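Local coordinates for protein endoglucanase 1 (Humicola insolens, PDB 6YP1) that cleaves internal beta-1,4-glucosidic bonds of cellulose, lichenin and cereal beta-D-glucans as a secreted, monomeric family 7 endoglucanase, at residues N143-S149 / E197-A203; F127-V133 / F266-F272; V62-V66 / L185-E189; C51-P57 / F177-F181. All blocks are in the same frame, centred on the assembly; numbering follows the deposited sequence.

Contact 1 of 4, residues N143-S149 / E197-A203; sequences NSALYLS and EMDIWEA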
loop_
_atom_site.group_PDB
_atom_site.type_symbol
_atom_site.label_atom_id
_atom_site.label_comp_id
_atom_site.label_asym_id
_atom_site.label_seq_id
_atom_site.Cartn_x
_atom_site.Cartn_y
_atom_site.Cartn_z
ATOM N N ASN A 143 -4.094 2.056 10.291
ATOM C CA ASN A 143 -3.337 1.227 9.336
ATOM C C ASN A 143 -2.365 2.116 8.629
ATOM O O ASN A 143 -2.770 3.025 7.891
ATOM C CB ASN A 143 -4.293 0.532 8.376
ATOM C CG ASN A 143 -3.618 -0.451 7.426
ATOM O OD1 ASN A 143 -2.452 -0.305 7.086
ATOM N ND2 ASN A 143 -4.384 -1.428 6.938
ATOM N N SER A 144 -1.063 1.939 8.918
ATOM C CA SER A 144 -0.020 2.471 8.028
ATOM C C SER A 144 0.316 1.355 7.045
ATOM O O SER A 144 0.616 0.230 7.463
ATOM C CB SER A 144 1.205 2.948 8.810
ATOM O OG SER A 144 1.996 1.953 9.398
ATOM N N ALA A 145 0.241 1.693 5.752
ATOM C CA ALA A 145 0.406 0.701 4.713
ATOM C C ALA A 145 1.569 1.097 3.806
ATOM O O ALA A 145 1.784 2.273 3.485
ATOM C CB ALA A 145 -0.867 0.548 3.930
ATOM N N LEU A 146 2.286 0.054 3.353
ATOM C CA LEU A 146 3.362 0.171 2.359
ATOM C C LEU A 146 3.220 -1.107 1.559
ATOM O O LEU A 146 3.320 -2.206 2.094
ATOM C CB LEU A 146 4.713 0.379 3.062
ATOM C CG LEU A 146 5.911 0.497 2.133
ATOM C CD1 LEU A 146 7.044 1.231 2.840
ATOM C CD2 LEU A 146 6.400 -0.856 1.649
ATOM N N TYR A 147 2.877 -0.963 0.272
ATOM C CA TYR A 147 2.410 -2.114 -0.491
ATOM C C TYR A 147 2.639 -1.880 -1.964
ATOM O O TYR A 147 3.020 -0.808 -2.414
ATOM C CB TYR A 147 0.943 -2.402 -0.182
ATOM C CG TYR A 147 -0.078 -1.342 -0.536
ATOM C CD1 TYR A 147 -0.237 -0.224 0.259
ATOM C CD2 TYR A 147 -0.875 -1.473 -1.648
ATOM C CE1 TYR A 147 -1.247 0.688 -0.012
ATOM C CE2 TYR A 147 -1.876 -0.567 -1.922
ATOM C CZ TYR A 147 -2.093 0.501 -1.085
ATOM O OH TYR A 147 -3.104 1.396 -1.311
ATOM N N LEU A 148 2.433 -2.955 -2.731
ATOM C CA LEU A 148 2.625 -2.951 -4.160
ATOM C C LEU A 148 1.298 -3.271 -4.834
ATOM O O LEU A 148 0.601 -4.183 -4.446
ATOM C CB LEU A 148 3.637 -4.013 -4.556
ATOM C CG LEU A 148 4.988 -3.941 -3.860
ATOM C CD1 LEU A 148 5.805 -5.156 -4.165
ATOM C CD2 LEU A 148 5.706 -2.739 -4.243
ATOM N N SER A 149 1.008 -2.506 -5.894
ATOM C CA SER A 149 -0.175 -2.754 -6.747
ATOM C C SER A 149 0.318 -2.865 -8.195
ATOM O O SER A 149 1.218 -2.149 -8.595
ATOM C CB SER A 149 -1.191 -1.647 -6.659
ATOM O OG SER A 149 -1.969 -1.745 -5.470
ATOM N N GLU A 197 -1.995 -7.444 -5.600
ATOM C CA GLU A 197 -1.587 -6.525 -4.544
ATOM C C GLU A 197 -0.731 -7.298 -3.550
ATOM O O GLU A 197 -1.178 -8.286 -3.003
ATOM C CB GLU A 197 -2.793 -5.939 -3.882
ATOM C CG GLU A 197 -2.496 -4.988 -2.728
ATOM C CD GLU A 197 -3.702 -4.567 -1.924
ATOM O OE1 GLU A 197 -4.840 -4.781 -2.411
ATOM O OE2 GLU A 197 -3.553 -3.920 -0.873
ATOM N N MET A 198 0.503 -6.803 -3.320
ATOM C CA MET A 198 1.371 -7.417 -2.296
ATOM C C MET A 198 1.430 -6.427 -1.120
ATOM O O MET A 198 2.055 -5.377 -1.220
ATOM C CB MET A 198 2.763 -7.689 -2.845
ATOM C CG MET A 198 3.769 -8.087 -1.781
ATOM S SD MET A 198 3.322 -9.694 -1.018
ATOM C CE MET A 198 3.900 -9.431 0.652
ATOM N N ASP A 199 0.766 -6.787 -0.016
ATOM C CA ASP A 199 0.789 -5.930 1.177
ATOM C C ASP A 199 2.016 -6.264 1.978
ATOM O O ASP A 199 2.029 -7.148 2.846
ATOM C CB ASP A 199 -0.499 -6.086 1.999
ATOM C CG ASP A 199 -1.700 -5.579 1.258
ATOM O OD1 ASP A 199 -1.503 -4.508 0.528
ATOM O OD2 ASP A 199 -2.761 -6.119 1.351
ATOM N N ILE A 200 3.098 -5.592 1.637
ATOM C CA ILE A 200 4.357 -5.735 2.392
ATOM C C ILE A 200 4.113 -5.421 3.864
ATOM O O ILE A 200 4.470 -6.214 4.747
ATOM C CB ILE A 200 5.458 -4.853 1.774
ATOM C CG1 ILE A 200 5.792 -5.306 0.357
ATOM C CG2 ILE A 200 6.694 -4.826 2.650
ATOM C CD1 ILE A 200 6.807 -4.419 -0.383
ATOM N N TRP A 201 3.472 -4.278 4.119
ATOM C CA TRP A 201 3.334 -3.775 5.481
ATOM C C TRP A 201 1.966 -3.171 5.624
ATOM O O TRP A 201 1.591 -2.239 4.892
ATOM C CB TRP A 201 4.433 -2.702 5.716
ATOM C CG TRP A 201 4.289 -1.768 6.867
ATOM C CD1 TRP A 201 3.666 -0.559 6.832
ATOM C CD2 TRP A 201 4.837 -1.880 8.198
ATOM N NE1 TRP A 201 3.807 0.103 8.012
ATOM C CE2 TRP A 201 4.523 -0.692 8.868
ATOM C CE3 TRP A 201 5.545 -2.870 8.895
ATOM C CZ2 TRP A 201 4.890 -0.449 10.201
ATOM C CZ3 TRP A 201 5.890 -2.625 10.216
ATOM C CH2 TRP A 201 5.572 -1.433 10.839
ATOM N N GLU A 202 1.194 -3.689 6.584
ATOM C CA GLU A 202 -0.020 -3.070 7.098
ATOM C C GLU A 202 0.116 -3.180 8.605
ATOM O O GLU A 202 0.160 -4.297 9.122
ATOM C CB GLU A 202 -1.285 -3.726 6.613
ATOM C CG GLU A 202 -1.535 -3.489 5.108
ATOM C CD GLU A 202 -2.763 -4.173 4.615
ATOM O OE1 GLU A 202 -3.817 -3.466 4.487
ATOM O OE2 GLU A 202 -2.713 -5.407 4.468
ATOM N N ALA A 203 0.281 -2.057 9.291
ATOM C CA ALA A 203 0.704 -2.185 10.711
ATOM C C ALA A 203 0.417 -0.928 11.472
ATOM O O ALA A 203 0.298 0.194 10.917
ATOM C CB ALA A 203 2.189 -2.497 10.774
#
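Strand 143-149 begins with N143, whose ND2 donates to OE1 of E202 at 3.2 Å. S144 follows in a hydrogen-bonded antiparallel pair with A203 (S144 N to A203 O 3.0 Å); its OG accepts from W201 NE1 and donates to A203 O, both at 2.9 Å, and so ties the indole edge to the strand. A145 faces E202 across a non-hydrogen-bonded pair, CA to CA 4.5 Å. L146 N reaches W201 O at 2.8 Å, while L146 CD2 meets I200 CG2 at 4.1 Å. Between L146 and L148 the register slips by one, a beta bulge, D199 and I200 together facing Y147, whose CB comes within 3.3 Å of D199 OD1; Y147 OH bonds to Y171. L148 restores the pairing, its N 2.9 Å from M198 O, and S149 closes opposite E197. A145, S149, E197 and E202 share one face, whereas S144, L146, L148, M198 and W201 occupy the other, where W201 meets F131 edge-to-face. E197, whose OE1 bonds to A174 N, and E202 both hydrogen-bond a glycerol probably from the crystallisation liquor. Nucleophile and proton donor respectively, they flank D199 in the E-x-D-x-x-E motif of the family 7 beta-jelly-roll active site.

Contact 2 of 4, residues F127-V133 / F266-F272; sequences FEFTFDV and FTVVTQF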
loop_
_atom_site.group_PDB
_atom_site.type_symbol
_atom_site.label_atom_id
_atom_site.label_comp_id
_atom_site.label_asym_id
_atom_site.label_seq_id
_atom_site.Cartn_x
_atom_site.Cartn_y
_atom_site.Cartn_z
ATOM N N PHE A 127 14.465 -10.912 -4.773
ATOM C CA PHE A 127 15.110 -9.718 -4.211
ATOM C C PHE A 127 14.481 -9.404 -2.855
ATOM O O PHE A 127 13.586 -10.119 -2.386
ATOM C CB PHE A 127 15.021 -8.554 -5.197
ATOM C CG PHE A 127 15.736 -8.840 -6.481
ATOM C CD1 PHE A 127 17.108 -8.724 -6.587
ATOM C CD2 PHE A 127 15.037 -9.278 -7.616
ATOM C CE1 PHE A 127 17.770 -9.093 -7.730
ATOM C CE2 PHE A 127 15.705 -9.585 -8.783
ATOM C CZ PHE A 127 17.078 -9.462 -8.857
ATOM N N GLU A 128 14.980 -8.324 -2.252
ATOM C CA GLU A 128 14.452 -7.901 -0.947
ATOM C C GLU A 128 14.147 -6.408 -0.981
ATOM O O GLU A 128 14.811 -5.636 -1.695
ATOM C CB GLU A 128 15.235 -8.309 0.231
ATOM C CG GLU A 128 16.459 -7.576 0.483
ATOM C CD GLU A 128 17.461 -8.132 1.563
ATOM O OE1 GLU A 128 17.460 -9.380 1.778
ATOM O OE2 GLU A 128 18.351 -7.348 2.000
ATOM N N PHE A 129 13.148 -6.029 -0.200
ATOM C CA PHE A 129 12.723 -4.640 -0.029
ATOM C C PHE A 129 12.789 -4.349 1.450
ATOM O O PHE A 129 12.227 -5.144 2.234
ATOM C CB PHE A 129 11.311 -4.420 -0.553
ATOM C CG PHE A 129 10.838 -2.985 -0.484
ATOM C CD1 PHE A 129 10.340 -2.463 0.711
ATOM C CD2 PHE A 129 10.929 -2.161 -1.594
ATOM C CE1 PHE A 129 9.974 -1.122 0.788
ATOM C CE2 PHE A 129 10.574 -0.847 -1.501
ATOM C CZ PHE A 129 10.101 -0.330 -0.327
ATOM N N THR A 130 13.353 -3.223 1.814
ATOM C CA THR A 130 13.576 -2.855 3.227
ATOM C C THR A 130 13.255 -1.384 3.429
ATOM O O THR A 130 13.491 -0.549 2.552
ATOM C CB THR A 130 15.033 -3.196 3.576
ATOM O OG1 THR A 130 15.160 -4.607 3.454
ATOM C CG2 THR A 130 15.453 -2.750 4.966
ATOM N N PHE A 131 12.776 -1.089 4.638
ATOM C CA PHE A 131 12.562 0.313 5.004
ATOM C C PHE A 131 12.695 0.432 6.521
ATOM O O PHE A 131 12.545 -0.560 7.241
ATOM C CB PHE A 131 11.204 0.819 4.540
ATOM C CG PHE A 131 10.005 0.101 5.094
ATOM C CD1 PHE A 131 9.610 -1.129 4.587
ATOM C CD2 PHE A 131 9.280 0.640 6.148
ATOM C CE1 PHE A 131 8.510 -1.781 5.123
ATOM C CE2 PHE A 131 8.198 -0.025 6.671
ATOM C CZ PHE A 131 7.837 -1.218 6.156
ATOM N N ASP A 132 12.893 1.641 6.966
ATOM C CA ASP A 132 12.855 1.988 8.385
ATOM C C ASP A 132 11.540 2.663 8.689
ATOM O O ASP A 132 10.987 3.355 7.836
ATOM C CB ASP A 132 14.033 2.888 8.760
ATOM C CG ASP A 132 15.417 2.347 8.354
ATOM O OD1 ASP A 132 15.591 1.139 8.167
ATOM O OD2 ASP A 132 16.313 3.182 8.285
ATOM N N VAL A 133 11.041 2.478 9.918
ATOM C CA VAL A 133 9.722 3.023 10.268
ATOM C C VAL A 133 9.725 3.544 11.685
ATOM O O VAL A 133 10.423 3.042 12.578
ATOM C CB VAL A 133 8.593 1.969 10.034
ATOM C CG1 VAL A 133 8.721 0.792 10.973
ATOM C CG2 VAL A 133 7.226 2.593 10.027
ATOM N N PHE A 266 12.543 1.105 14.025
ATOM C CA PHE A 266 13.082 -0.202 13.622
ATOM C C PHE A 266 13.072 -0.299 12.108
ATOM O O PHE A 266 12.480 0.517 11.405
ATOM C CB PHE A 266 12.336 -1.364 14.294
ATOM C CG PHE A 266 10.839 -1.368 14.101
ATOM C CD1 PHE A 266 10.000 -0.652 14.944
ATOM C CD2 PHE A 266 10.249 -2.080 13.076
ATOM C CE1 PHE A 266 8.633 -0.665 14.778
ATOM C CE2 PHE A 266 8.875 -2.082 12.901
ATOM C CZ PHE A 266 8.078 -1.363 13.764
ATOM N N THR A 267 13.769 -1.323 11.629
ATOM C CA THR A 267 13.880 -1.671 10.231
ATOM C C THR A 267 13.083 -2.926 9.925
ATOM O O THR A 267 13.076 -3.874 10.734
ATOM C CB THR A 267 15.374 -1.873 9.881
ATOM O OG1 THR A 267 16.068 -0.644 10.138
ATOM C CG2 THR A 267 15.641 -2.344 8.471
ATOM N N VAL A 268 12.465 -2.922 8.760
ATOM C CA VAL A 268 11.538 -3.968 8.279
ATOM C C VAL A 268 12.103 -4.530 6.983
ATOM O O VAL A 268 12.176 -3.818 5.992
ATOM C CB VAL A 268 10.158 -3.364 8.053
ATOM C CG1 VAL A 268 9.188 -4.442 7.615
ATOM C CG2 VAL A 268 9.642 -2.635 9.285
ATOM N N VAL A 269 12.485 -5.811 6.994
ATOM C CA VAL A 269 13.075 -6.485 5.834
ATOM C C VAL A 269 12.082 -7.510 5.290
ATOM O O VAL A 269 11.542 -8.303 6.048
ATOM C CB VAL A 269 14.412 -7.186 6.186
ATOM C CG1 VAL A 269 15.037 -7.785 4.929
ATOM C CG2 VAL A 269 15.381 -6.243 6.853
ATOM N N THR A 270 11.902 -7.521 3.961
ATOM C CA THR A 270 10.977 -8.464 3.315
ATOM C C THR A 270 11.705 -9.082 2.127
ATOM O O THR A 270 12.081 -8.357 1.192
ATOM C CB THR A 270 9.682 -7.817 2.918
ATOM O OG1 THR A 270 9.158 -7.069 4.032
ATOM C CG2 THR A 270 8.651 -8.855 2.489
ATOM N N GLN A 271 11.902 -10.405 2.155
ATOM C CA GLN A 271 12.584 -11.125 1.077
ATOM C C GLN A 271 11.567 -11.966 0.333
ATOM O O GLN A 271 10.714 -12.636 0.902
ATOM C CB GLN A 271 13.662 -12.058 1.648
ATOM C CG GLN A 271 14.656 -11.357 2.558
ATOM C CD GLN A 271 15.730 -12.287 3.072
ATOM O OE1 GLN A 271 15.458 -13.460 3.373
ATOM N NE2 GLN A 271 16.936 -11.725 3.194
ATOM N N PHE A 272 11.711 -11.946 -0.994
ATOM C CA PHE A 272 10.833 -12.664 -1.914
ATOM C C PHE A 272 11.635 -13.798 -2.515
ATOM O O PHE A 272 12.347 -13.607 -3.499
ATOM C CB PHE A 272 10.307 -11.678 -2.958
ATOM C CG PHE A 272 9.421 -10.636 -2.355
ATOM C CD1 PHE A 272 8.068 -10.827 -2.143
ATOM C CD2 PHE A 272 9.978 -9.403 -1.947
ATOM C CE1 PHE A 272 7.274 -9.871 -1.559
ATOM C CE2 PHE A 272 9.163 -8.455 -1.365
ATOM C CZ PHE A 272 7.837 -8.657 -1.158
HETATM O O HOH W 1 10.211 -4.570 3.962
#
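The two strands run antiparallel, their axes 4.6 Å apart at 159°, with hydrogen-bonded pairs F129-T270, F131-V268 and V133-F266. Representative bonds are F129 N to T270 O (2.9 Å) and V268 N to F131 O (2.8 Å). One water donates to F129 O (2.7 Å) and V268 O (2.9 Å) and accepts from T270 OG1 (2.7 Å), a side chain that also bonds to R285. On the face of F129, F131, V133, F266 and V268, two CH-pi contacts form: V268 CB lies 3.9 Å from the F131 ring centroid and V133 CG1 3.7 Å from that of F266. The other face is more polar. Q271 NE2 donates to E128 OE1 (2.8 Å) and T267 OG1 to D132 OD1 (2.7 Å); E128 also bonds to T397, and D132 forms a salt bridge with R390. W201 packs against F131, V133, F266 and V268 in a largely apolar interior between facing layers, with T270 and its water as a polar spot, as in the concanavalin-like beta-jelly roll of family 7.

Contact 3 of 4, residues V62-V66 / L185-E189; sequences VCPDV and LGNIE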
loop_
_atom_site.group_PDB
_atom_site.type_symbol
_atom_site.label_atom_id
_atom_site.label_comp_id
_atom_site.label_asym_id
_atom_site.label_seq_id
_atom_site.Cartn_x
_atom_site.Cartn_y
_atom_site.Cartn_z
ATOM N N VAL A 62 -21.992 15.832 -16.861
ATOM C CA VAL A 62 -20.666 16.154 -17.430
ATOM C C VAL A 62 -19.970 14.926 -18.021
ATOM O O VAL A 62 -19.102 15.103 -18.895
ATOM C CB VAL A 62 -19.748 16.848 -16.413
ATOM C CG1 VAL A 62 -20.214 18.293 -16.218
ATOM C CG2 VAL A 62 -19.659 16.133 -15.091
ATOM N N CYS A 63 -20.321 13.745 -17.554
ATOM C CA CYS A 63 -19.665 12.488 -17.979
ATOM C C CYS A 63 -20.646 11.476 -18.536
ATOM O O CYS A 63 -20.731 10.331 -18.082
ATOM C CB CYS A 63 -18.890 11.892 -16.821
ATOM S SG CYS A 63 -17.604 12.990 -16.217
ATOM N N PRO A 64 -21.350 11.819 -19.645
ATOM C CA PRO A 64 -22.209 10.828 -20.304
ATOM C C PRO A 64 -21.407 9.733 -21.016
ATOM O O PRO A 64 -21.911 8.670 -21.327
ATOM C CB PRO A 64 -23.045 11.652 -21.289
ATOM C CG PRO A 64 -22.131 12.824 -21.601
ATOM C CD PRO A 64 -21.485 13.127 -20.263
ATOM N N ASP A 65 -20.167 10.047 -21.359
ATOM C CA ASP A 65 -19.256 9.176 -22.088
ATOM C C ASP A 65 -17.832 9.604 -21.755
ATOM O O ASP A 65 -17.608 10.657 -21.155
ATOM C CB ASP A 65 -19.551 9.224 -23.580
ATOM C CG ASP A 65 -19.580 10.579 -24.173
ATOM O OD1 ASP A 65 -18.809 11.403 -23.876
ATOM O OD2 ASP A 65 -20.489 10.763 -25.086
ATOM N N VAL A 66 -16.861 8.764 -22.102
ATOM C CA VAL A 66 -15.456 9.002 -21.756
ATOM C C VAL A 66 -14.965 10.298 -22.387
ATOM O O VAL A 66 -14.219 11.038 -21.721
ATOM C CB VAL A 66 -14.615 7.788 -22.170
ATOM C CG1 VAL A 66 -13.128 8.098 -22.198
ATOM C CG2 VAL A 66 -14.888 6.630 -21.208
ATOM N N LEU A 185 -9.715 7.636 -16.878
ATOM C CA LEU A 185 -10.882 7.732 -17.765
ATOM C C LEU A 185 -12.142 7.655 -16.916
ATOM O O LEU A 185 -12.232 6.899 -15.940
ATOM C CB LEU A 185 -10.893 6.563 -18.748
ATOM C CG LEU A 185 -9.670 6.385 -19.608
ATOM C CD1 LEU A 185 -9.804 5.193 -20.511
ATOM C CD2 LEU A 185 -9.354 7.635 -20.437
ATOM N N GLY A 186 -13.168 8.402 -17.309
ATOM C CA GLY A 186 -14.422 8.363 -16.573
ATOM C C GLY A 186 -14.986 6.948 -16.584
ATOM O O GLY A 186 -15.065 6.280 -17.643
ATOM N N ASN A 187 -15.391 6.466 -15.423
ATOM C CA ASN A 187 -15.827 5.080 -15.215
ATOM C C ASN A 187 -17.345 4.997 -15.417
ATOM O O ASN A 187 -18.118 4.814 -14.486
ATOM C CB ASN A 187 -15.414 4.607 -13.846
ATOM C CG ASN A 187 -15.789 3.194 -13.516
ATOM O OD1 ASN A 187 -16.075 2.394 -14.410
ATOM N ND2 ASN A 187 -15.791 2.875 -12.227
ATOM N N ILE A 188 -17.743 5.172 -16.665
ATOM C CA ILE A 188 -19.164 5.377 -17.054
ATOM C C ILE A 188 -20.001 4.221 -16.551
ATOM O O ILE A 188 -21.168 4.409 -16.156
ATOM C CB ILE A 188 -19.300 5.592 -18.572
ATOM C CG1 ILE A 188 -18.267 6.563 -19.128
ATOM C CG2 ILE A 188 -20.722 5.984 -18.923
ATOM C CD1 ILE A 188 -18.213 7.946 -18.492
ATOM N N GLU A 189 -19.491 2.999 -16.645
ATOM C CA GLU A 189 -20.267 1.800 -16.311
ATOM C C GLU A 189 -20.094 1.393 -14.848
ATOM O O GLU A 189 -20.659 0.375 -14.456
ATOM C CB GLU A 189 -19.874 0.633 -17.242
ATOM C CG GLU A 189 -20.140 0.925 -18.708
ATOM C CD GLU A 189 -21.553 1.403 -18.956
ATOM O OE1 GLU A 189 -22.468 0.740 -18.397
ATOM O OE2 GLU A 189 -21.740 2.382 -19.720
HETATM O O HOH W 2 -12.835 10.338 -19.322
#
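I188 pushes its side chain against the backbone of segment 62-66, with CD1 3.5 Å from C63 O, 3.7 Å from D65 C and 3.9 Å from V66 N. Its CA-to-CB bond points toward that segment, and it gives the largest covered area of the contact, 82 Å². C63 CB adds a looser apolar approach, 4.3 Å from I188 CD1, while P64 O lies 3.8 Å from I188 CG2. V66 is the main counterpart: its CG2 is 4.0 Å from I188 CG1 and 3.6 Å from G186 O, and its CG1 is 4.2 Å from L185 CD2. The CA atoms of V66 and G186 are 5.3 Å apart. Direct polar pairing is absent, but one water bridges the backbones, donating to V66 O at 2.9 Å and accepting from G186 N at 2.8 Å. The sharp bend that presents I188 is an inverse gamma turn centred on N187, with a weak bond from I188 N to G186 O (3.1 Å). D65 is the N-cap of helix 66-72, its OD1 also bonded to S68, and C63 is disulfide-linked to C69. The contact, its centre about 27 Å from the centre of the chain, therefore sets the N-terminal end of helix 66-72 against strand 185-186 and the turn that follows it, and that strand pairs with 181-182 in a hairpin.

Contact 4 of 4, residues C51-P57 / F177-F181; sequences CGDWGNP and FVTPF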
loop_
_atom_site.group_PDB
_atom_site.type_symbol
_atom_site.label_atom_id
_atom_site.label_comp_id
_atom_site.label_asym_id
_atom_site.label_seq_id
_atom_site.Cartn_x
_atom_site.Cartn_y
_atom_site.Cartn_z
ATOM N N CYS A 51 -16.831 15.873 -10.030
ATOM C CA CYS A 51 -16.989 14.828 -11.040
ATOM C C CYS A 51 -17.053 13.472 -10.362
ATOM O O CYS A 51 -16.571 12.464 -10.929
ATOM C CB CYS A 51 -15.925 14.800 -12.128
ATOM S SG CYS A 51 -16.090 16.230 -13.242
ATOM N N GLY A 52 -17.729 13.407 -9.232
ATOM C CA GLY A 52 -18.089 12.144 -8.651
ATOM C C GLY A 52 -17.367 11.857 -7.363
ATOM O O GLY A 52 -16.259 12.280 -7.133
ATOM N N ASP A 53 -17.993 11.017 -6.575
ATOM C CA ASP A 53 -17.664 10.492 -5.245
ATOM C C ASP A 53 -17.063 9.084 -5.391
ATOM O O ASP A 53 -17.516 8.355 -6.242
ATOM C CB ASP A 53 -18.971 10.485 -4.398
ATOM C CG ASP A 53 -19.728 11.815 -4.329
ATOM O OD1 ASP A 53 -19.097 12.881 -4.502
ATOM O OD2 ASP A 53 -20.973 11.784 -4.114
ATOM N N TRP A 54 -16.244 8.691 -4.474
ATOM C CA TRP A 54 -15.793 7.321 -4.371
ATOM C C TRP A 54 -17.002 6.389 -4.380
ATOM O O TRP A 54 -18.031 6.686 -3.748
ATOM C CB TRP A 54 -14.958 7.149 -3.123
ATOM C CG TRP A 54 -14.342 5.804 -2.967
ATOM C CD1 TRP A 54 -13.133 5.413 -3.434
ATOM C CD2 TRP A 54 -14.914 4.663 -2.326
ATOM N NE1 TRP A 54 -12.872 4.122 -3.082
ATOM C CE2 TRP A 54 -13.947 3.647 -2.400
ATOM C CE3 TRP A 54 -16.134 4.413 -1.703
ATOM C CZ2 TRP A 54 -14.137 2.411 -1.844
ATOM C CZ3 TRP A 54 -16.344 3.168 -1.142
ATOM C CH2 TRP A 54 -15.373 2.167 -1.278
ATOM N N GLY A 55 -16.914 5.271 -5.055
ATOM C CA GLY A 55 -17.941 4.229 -4.976
ATOM C C GLY A 55 -18.916 4.227 -6.138
ATOM O O GLY A 55 -19.724 3.322 -6.206
ATOM N N ASN A 56 -18.854 5.212 -7.044
ATOM C CA ASN A 56 -19.911 5.507 -8.032
ATOM C C ASN A 56 -19.292 5.871 -9.359
ATOM O O ASN A 56 -18.192 6.416 -9.379
ATOM C CB ASN A 56 -20.766 6.692 -7.546
ATOM C CG ASN A 56 -21.489 6.394 -6.257
ATOM O OD1 ASN A 56 -22.586 5.793 -6.313
ATOM N ND2 ASN A 56 -20.924 6.865 -5.124
ATOM N N PRO A 57 -20.024 5.727 -10.471
ATOM C CA PRO A 57 -19.676 6.378 -11.707
ATOM C C PRO A 57 -19.658 7.894 -11.558
ATOM O O PRO A 57 -20.341 8.443 -10.668
ATOM C CB PRO A 57 -20.760 6.000 -12.706
ATOM C CG PRO A 57 -21.616 5.025 -12.051
ATOM C CD PRO A 57 -21.332 5.045 -10.598
ATOM N N PHE A 177 -12.551 -1.872 -5.903
ATOM C CA PHE A 177 -13.470 -0.777 -5.602
ATOM C C PHE A 177 -13.838 0.006 -6.851
ATOM O O PHE A 177 -13.083 0.159 -7.806
ATOM C CB PHE A 177 -12.796 0.173 -4.619
ATOM C CG PHE A 177 -12.537 -0.363 -3.229
ATOM C CD1 PHE A 177 -13.560 -0.971 -2.497
ATOM C CD2 PHE A 177 -11.299 -0.191 -2.660
ATOM C CE1 PHE A 177 -13.371 -1.362 -1.197
ATOM C CE2 PHE A 177 -11.100 -0.577 -1.325
ATOM C CZ PHE A 177 -12.128 -1.187 -0.639
ATOM N N VAL A 178 -15.045 0.574 -6.805
ATOM C CA VAL A 178 -15.555 1.458 -7.859
ATOM C C VAL A 178 -15.099 2.869 -7.572
ATOM O O VAL A 178 -15.433 3.438 -6.543
ATOM C CB VAL A 178 -17.082 1.395 -7.954
ATOM C CG1 VAL A 178 -17.596 2.345 -9.026
ATOM C CG2 VAL A 178 -17.553 -0.009 -8.233
ATOM N N THR A 179 -14.342 3.470 -8.502
ATOM C CA THR A 179 -13.938 4.853 -8.442
ATOM C C THR A 179 -14.468 5.585 -9.676
ATOM O O THR A 179 -14.629 4.975 -10.722
ATOM C CB THR A 179 -12.395 4.980 -8.303
ATOM O OG1 THR A 179 -11.752 4.229 -9.340
ATOM C CG2 THR A 179 -11.899 4.426 -6.964
ATOM N N PRO A 180 -14.718 6.913 -9.578
ATOM C CA PRO A 180 -15.345 7.596 -10.705
ATOM C C PRO A 180 -14.450 7.721 -11.919
ATOM O O PRO A 180 -14.978 7.944 -13.025
ATOM C CB PRO A 180 -15.757 8.958 -10.129
ATOM C CG PRO A 180 -14.906 9.120 -8.882
ATOM C CD PRO A 180 -14.761 7.716 -8.357
ATOM N N PHE A 181 -13.130 7.591 -11.753
ATOM C CA PHE A 181 -12.178 7.468 -12.852
ATOM C C PHE A 181 -11.380 6.215 -12.609
ATOM O O PHE A 181 -11.033 5.896 -11.448
ATOM C CB PHE A 181 -11.226 8.672 -12.969
ATOM C CG PHE A 181 -11.944 9.939 -13.343
ATOM C CD1 PHE A 181 -12.700 10.640 -12.431
ATOM C CD2 PHE A 181 -11.931 10.398 -14.647
ATOM C CE1 PHE A 181 -13.400 11.768 -12.800
ATOM C CE2 PHE A 181 -12.643 11.514 -14.996
ATOM C CZ PHE A 181 -13.406 12.181 -14.086
#
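W54 adopts chi1 t (-175°) with chi2 at 89°; although its CA-to-CB bond points away from segment 177-181, this conformation brings the indole back to it. The edge of its six-membered ring meets the face of F177 in a T-shaped stack, centroids 5.0 Å apart and planes at 63°, with W54 CZ2 3.5 Å from F177 CG. F177, chi1 m, directs its CA-to-CB bond toward the partner. W54 CD1 lies 3.9 Å from T179 CG2; T179, a p rotamer, donates from OG1 to F181 O at 2.8 Å. V178, chi1 t, sets CG1 3.7 Å from N56 N. A type II turn from D53 to N56 exposes G55 N, which donates to V178 O at 2.8 Å. G55 has positive phi (100°), as expected at the third position of such a turn. P180, with a C-gamma endo ring, has the largest covered area, 88 Å²: CD is 3.5 Å from D53 O, CG 3.9 Å from G52 O and CB 3.7 Å from C51 O. At G52 an ideal CB would clash with P180 CB. F181 and C51, both chi1 m, meet at CE1 to CB, 4.0 Å. C51 is disulfide-bonded to C73, so loop 51-57, between strand 40-42 and helix 66-72, is fastened at one end and packs on the weakly bonded strand at about 177-178 and on P180 after it; F177 pairs with S193 of strand 192-203.

Contacts 1 and 2 form the core: they are strand pairs in facing layers of the sandwich, centres 12 Å apart and packed together, W201 CG lying 3.7 Å from F131 CZ. Each buries about 640 to 660 Å². Both rely on antiparallel backbone bonds, uninterrupted in contact 2 but broken by a bulge in contact 1, which alone carries the catalytic carboxylates. Contacts 3 and 4 lie nearer the surface, their centres about 27 and 20 Å from the centre of the chain, bury less and are dominated by apolar loop contacts, with one direct hydrogen bond in contact 4 and a bridging water in contact 3. They adjoin through N187 N and P180 O, 2.8 Å apart. Strand 192-203 links contact 4 to contact 1.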